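Local coordinates for Roadblock/LAMTOR2 domain-containing protein (PDB 3LEQ) that is of unknown function but adopts the Roadblock/LC7 fold, whose members in other systems often act as regulators or scaffolds of small GTPases, at residues 21-31 / 38-47; 82-92 / 105-113. All blocks are in the same frame, centred on the assembly; numbering follows the deposited sequence. Where two conformers were deposited one is given.

Contact 1: residues 21-31 / 38-47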
ATOM      1  N   HIS A  21       5.464  -4.657  -0.332  1.00  9.41           N
ATOM      2  CA  HIS A  21       4.714  -4.316  -1.544  1.00  9.11           C
ATOM      3  C   HIS A  21       3.830  -3.119  -1.261  1.00  8.49           C
ATOM      4  O   HIS A  21       3.490  -2.863  -0.105  1.00  7.98           O
ATOM      5  CB  HIS A  21       3.816  -5.476  -2.028  1.00  8.94           C
ATOM      6  CG  HIS A  21       4.516  -6.797  -2.118  1.00  9.87           C
ATOM      7  ND1 HIS A  21       5.499  -7.058  -3.049  1.00 10.99           N
ATOM      8  CD2 HIS A  21       4.366  -7.935  -1.400  1.00 10.54           C
ATOM      9  CE1 HIS A  21       5.944  -8.293  -2.883  1.00 12.00           C
ATOM     10  NE2 HIS A  21       5.273  -8.848  -1.888  1.00 11.05           N
ATOM     11  N   ALA A  22       3.456  -2.410  -2.326  1.00  8.36           N
ATOM     12  CA  ALA A  22       2.557  -1.266  -2.249  1.00  8.89           C
ATOM     13  C   ALA A  22       1.688  -1.140  -3.493  1.00  9.04           C
ATOM     14  O   ALA A  22       2.142  -1.405  -4.613  1.00  9.91           O
ATOM     15  CB  ALA A  22       3.368   0.026  -2.028  1.00  8.48           C
ATOM     16  N   VAL A  23       0.437  -0.742  -3.293  1.00 10.08           N
ATOM     17  CA  VAL A  23      -0.465  -0.431  -4.405  1.00 11.06           C
ATOM     18  C   VAL A  23      -1.255   0.823  -4.090  1.00 10.91           C
ATOM     19  O   VAL A  23      -1.412   1.197  -2.913  1.00 11.08           O
ATOM     20  CB  VAL A  23      -1.489  -1.581  -4.689  1.00 10.31           C
ATOM     21  CG1 VAL A  23      -0.787  -2.852  -5.088  1.00 13.46           C
ATOM     22  CG2 VAL A  23      -2.398  -1.855  -3.480  1.00 12.11           C
ATOM     23  N   VAL A  24      -1.766   1.454  -5.140  1.00 10.71           N
ATOM     24  CA  VAL A  24      -2.759   2.512  -4.985  1.00 10.08           C
ATOM     25  C   VAL A  24      -4.047   2.055  -5.704  1.00  9.82           C
ATOM     26  O   VAL A  24      -4.014   1.656  -6.875  1.00 10.68           O
ATOM     27  CB  VAL A  24      -2.274   3.848  -5.541  1.00 10.24           C
ATOM     28  CG1 VAL A  24      -3.414   4.870  -5.530  1.00  8.97           C
ATOM     29  CG2 VAL A  24      -1.067   4.361  -4.734  1.00  9.58           C
ATOM     30  N   LEU A  25      -5.153   2.063  -4.971  1.00  9.91           N
ATOM     31  CA  LEU A  25      -6.436   1.585  -5.485  1.00 10.12           C
ATOM     32  C   LEU A  25      -7.387   2.764  -5.636  1.00 10.24           C
ATOM     33  O   LEU A  25      -7.404   3.650  -4.788  1.00 10.03           O
ATOM     34  CB  LEU A  25      -7.032   0.550  -4.518  1.00 10.25           C
ATOM     35  CG  LEU A  25      -6.092  -0.583  -4.059  1.00 10.46           C
ATOM     36  CD1 LEU A  25      -6.785  -1.432  -2.994  1.00 10.25           C
ATOM     37  CD2 LEU A  25      -5.632  -1.470  -5.251  1.00  9.00           C
ATOM     38  N   SER A  26      -8.202   2.754  -6.692  1.00 10.03           N
ATOM     39  CA  SER A  26      -9.218   3.775  -6.899  1.00 10.73           C
ATOM     40  C   SER A  26     -10.384   3.473  -5.969  1.00 11.10           C
ATOM     41  O   SER A  26     -10.437   2.399  -5.369  1.00 11.15           O
ATOM     42  CB  SER A  26      -9.710   3.743  -8.346  1.00 10.51           C
ATOM     43  OG  SER A  26     -10.430   2.538  -8.579  1.00 11.85           O
ATOM     44  N   GLU A  27     -11.320   4.414  -5.870  1.00 11.97           N
ATOM     45  CA  GLU A  27     -12.554   4.220  -5.109  1.00 12.49           C
ATOM     46  C   GLU A  27     -13.293   2.926  -5.487  1.00 12.57           C
ATOM     47  O   GLU A  27     -13.853   2.267  -4.617  1.00 12.86           O
ATOM     48  CB  GLU A  27     -13.480   5.437  -5.253  1.00 12.75           C
ATOM     49  N   ASP A  28     -13.272   2.553  -6.766  1.00 12.68           N
ATOM     50  CA  ASP A  28     -13.940   1.322  -7.221  1.00 12.36           C
ATOM     51  C   ASP A  28     -13.165   0.018  -6.951  1.00 12.42           C
ATOM     52  O   ASP A  28     -13.699  -1.067  -7.170  1.00 12.40           O
ATOM     53  CB  ASP A  28     -14.307   1.415  -8.706  1.00 12.80           C
ATOM     54  N   GLY A  29     -11.919   0.119  -6.487  1.00 11.74           N
ATOM     55  CA  GLY A  29     -11.101  -1.063  -6.168  1.00 11.33           C
ATOM     56  C   GLY A  29     -10.070  -1.412  -7.230  1.00 11.02           C
ATOM     57  O   GLY A  29      -9.254  -2.337  -7.049  1.00 10.80           O
ATOM     58  N   LEU A  30     -10.081  -0.653  -8.324  1.00 11.22           N
ATOM     59  CA  LEU A  30      -9.126  -0.825  -9.423  1.00 11.20           C
ATOM     60  C   LEU A  30      -7.706  -0.552  -8.973  1.00 11.56           C
ATOM     61  O   LEU A  30      -7.460   0.410  -8.267  1.00 10.59           O
ATOM     62  CB  LEU A  30      -9.462   0.136 -10.564  1.00 11.61           C
ATOM     63  CG  LEU A  30     -10.254  -0.370 -11.753  1.00 14.54           C
ATOM     64  CD1 LEU A  30     -10.814   0.801 -12.543  1.00 16.19           C
ATOM     65  CD2 LEU A  30      -9.362  -1.233 -12.629  1.00 16.94           C
ATOM     66  N   VAL A  31      -6.763  -1.379  -9.399  1.00 11.10           N
ATOM     67  CA  VAL A  31      -5.347  -1.058  -9.154  1.00 10.97           C
ATOM     68  C   VAL A  31      -4.944   0.065 -10.110  1.00 10.67           C
ATOM     69  O   VAL A  31      -4.952  -0.133 -11.329  1.00 11.23           O
ATOM     70  CB  VAL A  31      -4.444  -2.295  -9.381  1.00 11.00           C
ATOM     71  CG1 VAL A  31      -2.982  -1.952  -9.074  1.00 11.25           C
ATOM     72  CG2 VAL A  31      -4.918  -3.445  -8.521  1.00 11.16           C
ATOM     73  N   PHE A  38       5.751  -6.392  -7.916  1.00  8.60           N
ATOM     74  CA  PHE A  38       4.527  -6.952  -7.333  1.00  8.60           C
ATOM     75  C   PHE A  38       3.646  -7.448  -8.483  1.00  8.98           C
ATOM     76  O   PHE A  38       3.017  -6.640  -9.167  1.00  9.61           O
ATOM     77  CB  PHE A  38       3.812  -5.837  -6.553  1.00  7.53           C
ATOM     78  CG  PHE A  38       2.790  -6.303  -5.522  1.00  6.87           C
ATOM     79  CD1 PHE A  38       1.780  -5.434  -5.115  1.00  5.00           C
ATOM     80  CD2 PHE A  38       2.841  -7.560  -4.948  1.00  6.31           C
ATOM     81  CE1 PHE A  38       0.834  -5.806  -4.152  1.00  8.28           C
ATOM     82  CE2 PHE A  38       1.902  -7.944  -3.992  1.00  4.89           C
ATOM     83  CZ  PHE A  38       0.888  -7.066  -3.596  1.00  7.42           C
ATOM     84  N   LEU A  39       3.624  -8.765  -8.711  1.00  9.55           N
ATOM     85  CA  LEU A  39       2.855  -9.364  -9.817  1.00  9.71           C
ATOM     86  C   LEU A  39       1.371  -8.994  -9.782  1.00 10.35           C
ATOM     87  O   LEU A  39       0.807  -8.778  -8.715  1.00  9.96           O
ATOM     88  CB  LEU A  39       2.986 -10.885  -9.796  1.00  9.56           C
ATOM     89  CG  LEU A  39       4.302 -11.506 -10.263  1.00  9.36           C
ATOM     90  CD1 LEU A  39       4.323 -12.980  -9.896  1.00  9.39           C
ATOM     91  CD2 LEU A  39       4.483 -11.325 -11.761  1.00  9.64           C
ATOM     92  N   ARG A  40       0.743  -8.962 -10.956  1.00 11.11           N
ATOM     93  CA  ARG A  40      -0.680  -8.602 -11.085  1.00 11.37           C
ATOM     94  C   ARG A  40      -1.629  -9.498 -10.271  1.00 11.16           C
ATOM     95  O   ARG A  40      -2.588  -9.005  -9.663  1.00 11.92           O
ATOM     96  CB  ARG A  40      -1.092  -8.575 -12.566  1.00 11.63           C
ATOM     97  CG  ARG A  40      -2.049  -7.436 -12.881  1.00 11.96           C
ATOM     98  CD  ARG A  40      -3.434  -7.916 -13.259  1.00 11.33           C
ATOM     99  NE  ARG A  40      -3.639  -7.754 -14.690  1.00 10.02           N
ATOM    100  CZ  ARG A  40      -4.823  -7.688 -15.298  1.00 11.36           C
ATOM    101  NH1 ARG A  40      -5.947  -7.753 -14.601  1.00 12.37           N
ATOM    102  NH2 ARG A  40      -4.877  -7.549 -16.616  1.00  8.83           N
ATOM    103  N   ASP A  41      -1.355 -10.803 -10.247  1.00 10.83           N
ATOM    104  CA  ASP A  41      -2.141 -11.728  -9.424  1.00 10.17           C
ATOM    105  C   ASP A  41      -2.053 -11.382  -7.937  1.00  9.71           C
ATOM    106  O   ASP A  41      -3.066 -11.403  -7.237  1.00  9.67           O
ATOM    107  CB  ASP A  41      -1.744 -13.194  -9.673  1.00 10.16           C
ATOM    108  N   ASP A  42      -0.854 -11.032  -7.466  1.00  9.13           N
ATOM    109  CA  ASP A  42      -0.635 -10.710  -6.049  1.00  8.23           C
ATOM    110  C   ASP A  42      -1.233  -9.350  -5.667  1.00  7.96           C
ATOM    111  O   ASP A  42      -1.820  -9.197  -4.578  1.00  7.00           O
ATOM    112  CB  ASP A  42       0.859 -10.728  -5.709  1.00  8.65           C
ATOM    113  CG  ASP A  42       1.494 -12.100  -5.885  1.00  9.07           C
ATOM    114  OD1 ASP A  42       1.087 -13.054  -5.193  1.00 10.03           O
ATOM    115  OD2 ASP A  42       2.425 -12.221  -6.703  1.00 10.82           O
ATOM    116  N   ALA A  43      -1.077  -8.378  -6.567  1.00  7.53           N
ATOM    117  CA  ALA A  43      -1.595  -7.022  -6.387  1.00  7.98           C
ATOM    118  C   ALA A  43      -3.121  -7.014  -6.318  1.00  8.55           C
ATOM    119  O   ALA A  43      -3.694  -6.390  -5.438  1.00  8.29           O
ATOM    120  CB  ALA A  43      -1.101  -6.112  -7.507  1.00  7.67           C
ATOM    121  N   GLU A  44      -3.765  -7.710  -7.258  1.00  9.77           N
ATOM    122  CA  GLU A  44      -5.214  -7.835  -7.279  1.00 10.55           C
ATOM    123  C   GLU A  44      -5.736  -8.647  -6.079  1.00 10.58           C
ATOM    124  O   GLU A  44      -6.826  -8.388  -5.597  1.00 11.23           O
ATOM    125  CB  GLU A  44      -5.690  -8.416  -8.616  1.00 11.01           C
ATOM    126  CG  GLU A  44      -5.471  -7.476  -9.815  1.00 11.02           C
ATOM    127  CD  GLU A  44      -5.960  -8.034 -11.119  1.00 13.74           C
ATOM    128  OE1 GLU A  44      -6.002  -9.274 -11.269  1.00 15.74           O
ATOM    129  OE2 GLU A  44      -6.288  -7.232 -12.022  1.00 14.63           O
ATOM    130  N   ARG A  45      -4.951  -9.596  -5.584  1.00 11.34           N
ATOM    131  CA  ARG A  45      -5.283 -10.277  -4.328  1.00 11.65           C
ATOM    132  C   ARG A  45      -5.275  -9.313  -3.137  1.00 11.60           C
ATOM    133  O   ARG A  45      -6.187  -9.355  -2.292  1.00 10.97           O
ATOM    134  CB  ARG A  45      -4.320 -11.428  -4.067  1.00 12.72           C
ATOM    135  CG  ARG A  45      -4.849 -12.450  -3.074  1.00 15.87           C
ATOM    136  CD  ARG A  45      -3.944 -13.684  -2.963  1.00 19.49           C
ATOM    137  NE  ARG A  45      -4.690 -14.947  -2.970  1.00 21.92           N
ATOM    138  CZ  ARG A  45      -5.580 -15.327  -2.051  1.00 23.17           C
ATOM    139  NH1 ARG A  45      -5.881 -14.539  -1.020  1.00 25.53           N
ATOM    140  NH2 ARG A  45      -6.187 -16.499  -2.178  1.00 23.55           N
ATOM    141  N   LEU A  46      -4.256  -8.444  -3.072  1.00 10.70           N
ATOM    142  CA  LEU A  46      -4.224  -7.385  -2.072  1.00 10.45           C
ATOM    143  C   LEU A  46      -5.397  -6.440  -2.303  1.00 10.83           C
ATOM    144  O   LEU A  46      -6.053  -6.005  -1.343  1.00 10.63           O
ATOM    145  CB  LEU A  46      -2.905  -6.607  -2.124  1.00 10.56           C
ATOM    146  CG  LEU A  46      -2.684  -5.500  -1.092  1.00  9.54           C
ATOM    147  CD1 LEU A  46      -2.942  -5.984   0.334  1.00  7.57           C
ATOM    148  CD2 LEU A  46      -1.256  -4.974  -1.249  1.00  8.64           C
ATOM    149  N   ALA A  47      -5.697  -6.166  -3.576  1.00 10.38           N
ATOM    150  CA  ALA A  47      -6.794  -5.262  -3.893  1.00 11.10           C
ATOM    151  C   ALA A  47      -8.129  -5.834  -3.440  1.00 10.60           C
ATOM    152  O   ALA A  47      -8.978  -5.088  -2.944  1.00 11.66           O
ATOM    153  CB  ALA A  47      -6.805  -4.908  -5.384  1.00 10.88           C
TER
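The phenyl ring of Phe38 is held between His21 and Ala43: His21 CB lies over the centre of one face, 3.4 Å from the ring centroid, CA of Ala43 covers the other face toward its rim, and Val23 CG1 meets the edge in plane, 3.5 Å from Phe38 CE1. From the same side as its CB, the imidazole of His21 adds an offset stack, centroids 4.2 Å apart and planes 7° from parallel. The CG of Phe38 is anti to its backbone N (chi1 -161°), which turns the ring edge toward Val23. An alanine here is likely to leave the imidazole without its stacking partner and open a gap beside Val23. Farther along helix 40-55, Leu46 CD2 meets Val23 CG2 at 4.0 Å. One turn after Ala43, Ala47 CB packs against Leu25 CD2 at 3.6 Å, Val31 CG2 at 3.9 Å and the carbonyl oxygen of Gly29, the last residue of a type I turn between strands 19-26 and 31-34. The helix is thus seated on one face of the Roadblock sheet through stacking and apolar packing rather than polar bonds, and the small Ala43 and Ala47 are consistent with this close approach.

Contact 2: residues 82-92 / 105-113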
ATOM      1  N   ILE A  82      -1.579  -2.191   5.785  1.00 11.07           N
ATOM      2  CA  ILE A  82      -1.905  -0.838   6.206  1.00 11.14           C
ATOM      3  C   ILE A  82      -2.497  -0.109   5.014  1.00  9.54           C
ATOM      4  O   ILE A  82      -1.948  -0.169   3.909  1.00 10.49           O
ATOM      5  CB  ILE A  82      -0.668  -0.045   6.772  1.00 11.83           C
ATOM      6  CG1 ILE A  82       0.108  -0.869   7.807  1.00 12.62           C
ATOM      7  CG2 ILE A  82      -1.100   1.347   7.350  1.00 12.41           C
ATOM      8  CD1 ILE A  82       1.451  -0.295   8.240  1.00 14.75           C
ATOM      9  N   LEU A  83      -3.582   0.605   5.254  1.00  8.39           N
ATOM     10  CA  LEU A  83      -4.281   1.332   4.212  1.00  7.74           C
ATOM     11  C   LEU A  83      -4.510   2.773   4.664  1.00  7.93           C
ATOM     12  O   LEU A  83      -4.913   2.992   5.791  1.00  8.12           O
ATOM     13  CB  LEU A  83      -5.616   0.626   3.961  1.00  8.22           C
ATOM     14  CG  LEU A  83      -6.650   1.159   2.988  1.00  9.29           C
ATOM     15  CD1 LEU A  83      -7.449  -0.018   2.449  1.00 11.48           C
ATOM     16  CD2 LEU A  83      -7.586   2.177   3.669  1.00 11.98           C
ATOM     17  N   THR A  84      -4.264   3.740   3.782  1.00  7.03           N
ATOM     18  CA  THR A  84      -4.549   5.141   4.070  1.00  7.11           C
ATOM     19  C   THR A  84      -5.101   5.846   2.832  1.00  7.40           C
ATOM     20  O   THR A  84      -4.870   5.415   1.707  1.00  7.34           O
ATOM     21  CB  THR A  84      -3.292   5.896   4.661  1.00  7.55           C
ATOM     22  OG1 THR A  84      -3.678   7.210   5.103  1.00  9.45           O
ATOM     23  CG2 THR A  84      -2.193   6.052   3.625  1.00  7.03           C
ATOM     24  N   ALA A  85      -5.817   6.940   3.036  1.00  7.23           N
ATOM     25  CA  ALA A  85      -6.315   7.745   1.928  1.00  7.91           C
ATOM     26  C   ALA A  85      -5.153   8.374   1.151  1.00  8.78           C
ATOM     27  O   ALA A  85      -4.175   8.855   1.759  1.00  8.46           O
ATOM     28  CB  ALA A  85      -7.251   8.847   2.453  1.00  8.54           C
ATOM     29  N   ALA A  86      -5.275   8.374  -0.182  1.00  8.54           N
ATOM     30  CA  ALA A  86      -4.367   9.111  -1.079  1.00  8.53           C
ATOM     31  C   ALA A  86      -5.232  10.060  -1.882  1.00  9.26           C
ATOM     32  O   ALA A  86      -5.553   9.812  -3.062  1.00  9.27           O
ATOM     33  CB  ALA A  86      -3.614   8.153  -1.999  1.00  8.66           C
ATOM     34  N   GLY A  87      -5.652  11.144  -1.226  1.00  8.70           N
ATOM     35  CA  GLY A  87      -6.683  12.023  -1.797  1.00  8.47           C
ATOM     36  C   GLY A  87      -8.054  11.370  -1.730  1.00  8.27           C
ATOM     37  O   GLY A  87      -8.161  10.217  -1.310  1.00  8.42           O
ATOM     38  N   PRO A  88      -9.108  12.093  -2.163  1.00  8.83           N
ATOM     39  CA  PRO A  88     -10.509  11.638  -2.113  1.00  8.97           C
ATOM     40  C   PRO A  88     -10.881  10.434  -2.999  1.00  9.42           C
ATOM     41  O   PRO A  88     -11.911   9.809  -2.750  1.00 10.24           O
ATOM     42  CB  PRO A  88     -11.299  12.860  -2.576  1.00  8.88           C
ATOM     43  CG  PRO A  88     -10.390  13.983  -2.501  1.00  9.21           C
ATOM     44  CD  PRO A  88      -9.016  13.475  -2.665  1.00  8.53           C
ATOM     45  N   GLY A  89     -10.071  10.104  -4.007  1.00  9.39           N
ATOM     46  CA  GLY A  89     -10.460   9.060  -4.970  1.00  8.63           C
ATOM     47  C   GLY A  89      -9.644   7.776  -4.931  1.00  9.05           C
ATOM     48  O   GLY A  89      -9.813   6.918  -5.799  1.00  8.96           O
ATOM     49  N   ALA A  90      -8.774   7.631  -3.933  1.00  8.44           N
ATOM     50  CA  ALA A  90      -7.826   6.514  -3.892  1.00  8.67           C
ATOM     51  C   ALA A  90      -7.304   6.192  -2.502  1.00  8.64           C
ATOM     52  O   ALA A  90      -7.318   7.034  -1.604  1.00  9.10           O
ATOM     53  CB  ALA A  90      -6.620   6.785  -4.834  1.00  8.95           C
ATOM     54  N   HIS A  91      -6.776   4.990  -2.352  1.00  8.12           N
ATOM     55  CA  HIS A  91      -6.136   4.568  -1.123  1.00  9.41           C
ATOM     56  C   HIS A  91      -4.779   3.928  -1.416  1.00 10.08           C
ATOM     57  O   HIS A  91      -4.632   3.182  -2.392  1.00  9.75           O
ATOM     58  CB  HIS A  91      -7.009   3.555  -0.379  1.00 10.02           C
ATOM     59  CG  HIS A  91      -8.174   4.170   0.323  1.00 12.26           C
ATOM     60  ND1 HIS A  91      -9.367   4.439  -0.310  1.00 13.49           N
ATOM     61  CD2 HIS A  91      -8.327   4.577   1.607  1.00 12.66           C
ATOM     62  CE1 HIS A  91     -10.209   4.974   0.556  1.00 14.51           C
ATOM     63  NE2 HIS A  91      -9.600   5.065   1.727  1.00 14.03           N
ATOM     64  N   LEU A  92      -3.793   4.237  -0.573  1.00  8.93           N
ATOM     65  CA  LEU A  92      -2.502   3.585  -0.630  1.00  9.89           C
ATOM     66  C   LEU A  92      -2.561   2.370   0.276  1.00 10.14           C
ATOM     67  O   LEU A  92      -3.019   2.471   1.453  1.00 10.88           O
ATOM     68  CB  LEU A  92      -1.403   4.553  -0.120  1.00  9.55           C
ATOM     69  CG  LEU A  92       0.013   3.965   0.046  1.00 10.46           C
ATOM     70  CD1 LEU A  92       0.605   3.546  -1.314  1.00  9.41           C
ATOM     71  CD2 LEU A  92       0.934   5.003   0.753  1.00 10.46           C
ATOM     72  N   VAL A 105       6.698   2.821   9.235  1.00  8.51           N
ATOM     73  CA  VAL A 105       5.957   2.599   8.006  1.00  8.01           C
ATOM     74  C   VAL A 105       4.893   3.686   7.818  1.00  8.36           C
ATOM     75  O   VAL A 105       4.779   4.242   6.729  1.00  9.31           O
ATOM     76  CB  VAL A 105       5.315   1.208   7.973  1.00  8.13           C
ATOM     77  CG1 VAL A 105       4.487   1.059   6.713  1.00  8.87           C
ATOM     78  CG2 VAL A 105       6.398   0.125   8.001  1.00  7.59           C
ATOM     79  N   ALA A 106       4.122   3.999   8.856  1.00  9.21           N
ATOM     80  CA  ALA A 106       3.095   5.033   8.711  1.00  9.85           C
ATOM     81  C   ALA A 106       3.693   6.387   8.323  1.00 10.10           C
ATOM     82  O   ALA A 106       3.117   7.093   7.505  1.00 10.67           O
ATOM     83  CB  ALA A 106       2.238   5.146   9.951  1.00 10.15           C
ATOM     84  N   TYR A 107       4.835   6.744   8.907  1.00 10.70           N
ATOM     85  CA  TYR A 107       5.533   7.977   8.545  1.00 10.42           C
ATOM     86  C   TYR A 107       5.948   7.948   7.076  1.00 10.03           C
ATOM     87  O   TYR A 107       5.706   8.888   6.330  1.00 10.49           O
ATOM     88  CB  TYR A 107       6.780   8.179   9.452  1.00  9.95           C
ATOM     89  CG  TYR A 107       7.696   9.269   8.935  1.00  9.83           C
ATOM     90  CD1 TYR A 107       7.426  10.612   9.194  1.00 10.51           C
ATOM     91  CD2 TYR A 107       8.809   8.956   8.143  1.00 11.19           C
ATOM     92  CE1 TYR A 107       8.264  11.618   8.698  1.00 11.07           C
ATOM     93  CE2 TYR A 107       9.642   9.955   7.631  1.00  9.00           C
ATOM     94  CZ  TYR A 107       9.366  11.276   7.918  1.00 11.36           C
ATOM     95  OH  TYR A 107      10.202  12.251   7.410  1.00  9.90           O
ATOM     96  N   GLN A 108       6.556   6.856   6.646  1.00  9.51           N
ATOM     97  CA  GLN A 108       6.955   6.719   5.230  1.00 10.35           C
ATOM     98  C   GLN A 108       5.771   6.831   4.250  1.00 10.53           C
ATOM     99  O   GLN A 108       5.880   7.491   3.190  1.00 10.90           O
ATOM    100  CB  GLN A 108       7.711   5.398   4.992  1.00  9.97           C
ATOM    101  CG  GLN A 108       9.095   5.365   5.634  1.00 12.80           C
ATOM    102  CD  GLN A 108      10.097   6.258   4.932  1.00 15.66           C
ATOM    103  OE1 GLN A 108       9.873   6.725   3.812  1.00 18.21           O
ATOM    104  NE2 GLN A 108      11.228   6.486   5.584  1.00 15.37           N
HETATM  105  N   MSE A 109       4.652   6.173   4.590  1.00 10.08           N
HETATM  106  CA  MSE A 109       3.443   6.255   3.769  1.00  9.20           C
HETATM  107  C   MSE A 109       2.901   7.683   3.737  1.00  9.33           C
HETATM  108  O   MSE A 109       2.512   8.171   2.691  1.00  7.95           O
HETATM  109  CB  MSE A 109       2.376   5.302   4.298  1.00  9.61           C
HETATM  110  CG  MSE A 109       2.791   3.851   4.233  1.00  9.32           C
HETATM  111 SE   MSE A 109       1.477   2.678   5.051  1.00 17.23          SE
HETATM  112  CE  MSE A 109      -0.027   2.880   3.825  1.00  7.17           C
ATOM    113  N   ASN A 110       2.888   8.344   4.890  1.00  9.25           N
ATOM    114  CA  ASN A 110       2.400   9.728   4.983  1.00 10.64           C
ATOM    115  C   ASN A 110       3.267  10.674   4.124  1.00  9.88           C
ATOM    116  O   ASN A 110       2.744  11.549   3.441  1.00 10.31           O
ATOM    117  CB  ASN A 110       2.360  10.198   6.451  1.00 11.43           C
ATOM    118  CG  ASN A 110       1.169   9.620   7.243  1.00 14.86           C
ATOM    119  OD1 ASN A 110       0.171   9.176   6.674  1.00 15.88           O
ATOM    120  ND2 ASN A 110       1.284   9.630   8.575  1.00 18.04           N
HETATM  121  N   MSE A 111       4.582  10.454   4.130  1.00  9.79           N
HETATM  122  CA  MSE A 111       5.504  11.242   3.289  1.00  9.89           C
HETATM  123  C   MSE A 111       5.263  10.964   1.810  1.00  9.35           C
HETATM  124  O   MSE A 111       5.321  11.875   0.993  1.00  9.96           O
HETATM  125  CB  MSE A 111       6.968  10.963   3.651  1.00  9.38           C
HETATM  126  CG  MSE A 111       7.379  11.418   5.068  1.00  9.41           C
HETATM  127 SE   MSE A 111       7.004  13.335   5.428  1.00 16.68          SE
HETATM  128  CE  MSE A 111       5.377  13.118   6.518  1.00 13.14           C
ATOM    129  N   LEU A 112       4.980   9.710   1.469  1.00  9.82           N
ATOM    130  CA  LEU A 112       4.672   9.332   0.083  0.50  9.53           C
ATOM    131  C   LEU A 112       3.405  10.042  -0.423  1.00  9.34           C
ATOM    132  O   LEU A 112       3.385  10.586  -1.524  1.00  8.49           O
ATOM    133  CB  LEU A 112       4.523   7.810  -0.042  0.50  9.41           C
ATOM    134  CG  LEU A 112       4.185   7.260  -1.435  0.50  9.67           C
ATOM    135  CD1 LEU A 112       5.209   7.709  -2.461  0.50  8.97           C
ATOM    136  CD2 LEU A 112       4.032   5.744  -1.435  0.50  7.57           C
ATOM    137  N   VAL A 113       2.336  10.013   0.385  1.00  9.69           N
ATOM    138  CA  VAL A 113       1.062  10.650   0.018  1.00  9.88           C
ATOM    139  C   VAL A 113       1.261  12.159  -0.194  1.00 10.61           C
ATOM    140  O   VAL A 113       0.648  12.765  -1.059  1.00 10.06           O
ATOM    141  CB  VAL A 113      -0.054  10.357   1.074  1.00  9.29           C
ATOM    142  CG1 VAL A 113      -1.304  11.239   0.860  1.00 10.66           C
ATOM    143  CG2 VAL A 113      -0.434   8.861   1.049  1.00 10.40           C
TER
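Leu92 N donates to Thr84 O at 2.8 Å, and Thr84 N returns the bond to Leu92 O, so these two residues form a hydrogen-bonded antiparallel pair whose side chains both point toward helix 102-115. They belong to the hairpin of strands 80-85 and 90-96 in the five-stranded antiparallel sheet of the Roadblock/LC7 fold, and the helix packs on the sheet face opposite helix 40-55. At the centre lies Met109, a selenomethionine that reaches from the helix onto both strands. The chain is extended at chi2 and then bends at chi3 (67°), which brings SE to 3.7 Å from Ile82 CG2 and lays CE against the strand backbone, near Ile82 O and Leu92 O. Thr84 CG2 touches that methyl at 3.8 Å, the two side chains running antiparallel where they pass. The hydroxyl of Thr84 is instead engaged by a weak hydrogen bond with Gln71 on the next strand. Around this centre, Ile82 CD1 meets Val105 CG1 at 3.7 Å toward the start of the helix, while toward its end the methyls of Val113 lie against Ala85 O, and CG1 nears Ala86 CA, as the chain enters the hairpin turn. Leu92 packs against Met109 and Val113, one turn apart on the helix, and Leu9 of helix 4-15 also packs on it, so three elements meet at this leucine. Its CD2 methyl lies 3.8 Å from Met109 CB and 4.1 Å from Val113 CG2.

From the N terminus, helix 4-15 leads into strand 19-26, which turns back as strand 31-34 before contact 1 closes the short loop by laying helix 40-55 over one sheet face. After an unmodelled segment (57-69), strand 71-75 and the hairpin 80-85/90-96 complete the sheet, and contact 2 then folds helix 102-115 onto the other face. The two contacts lie in series, neither nested nor crossing, with centres about 14 Å apart. They join through neighbouring strands 19-26 and 90-96, where Leu25 O and His91 N, 2.9 Å apart, probably form a hydrogen bond. Together they tie helices to both sides of one sheet.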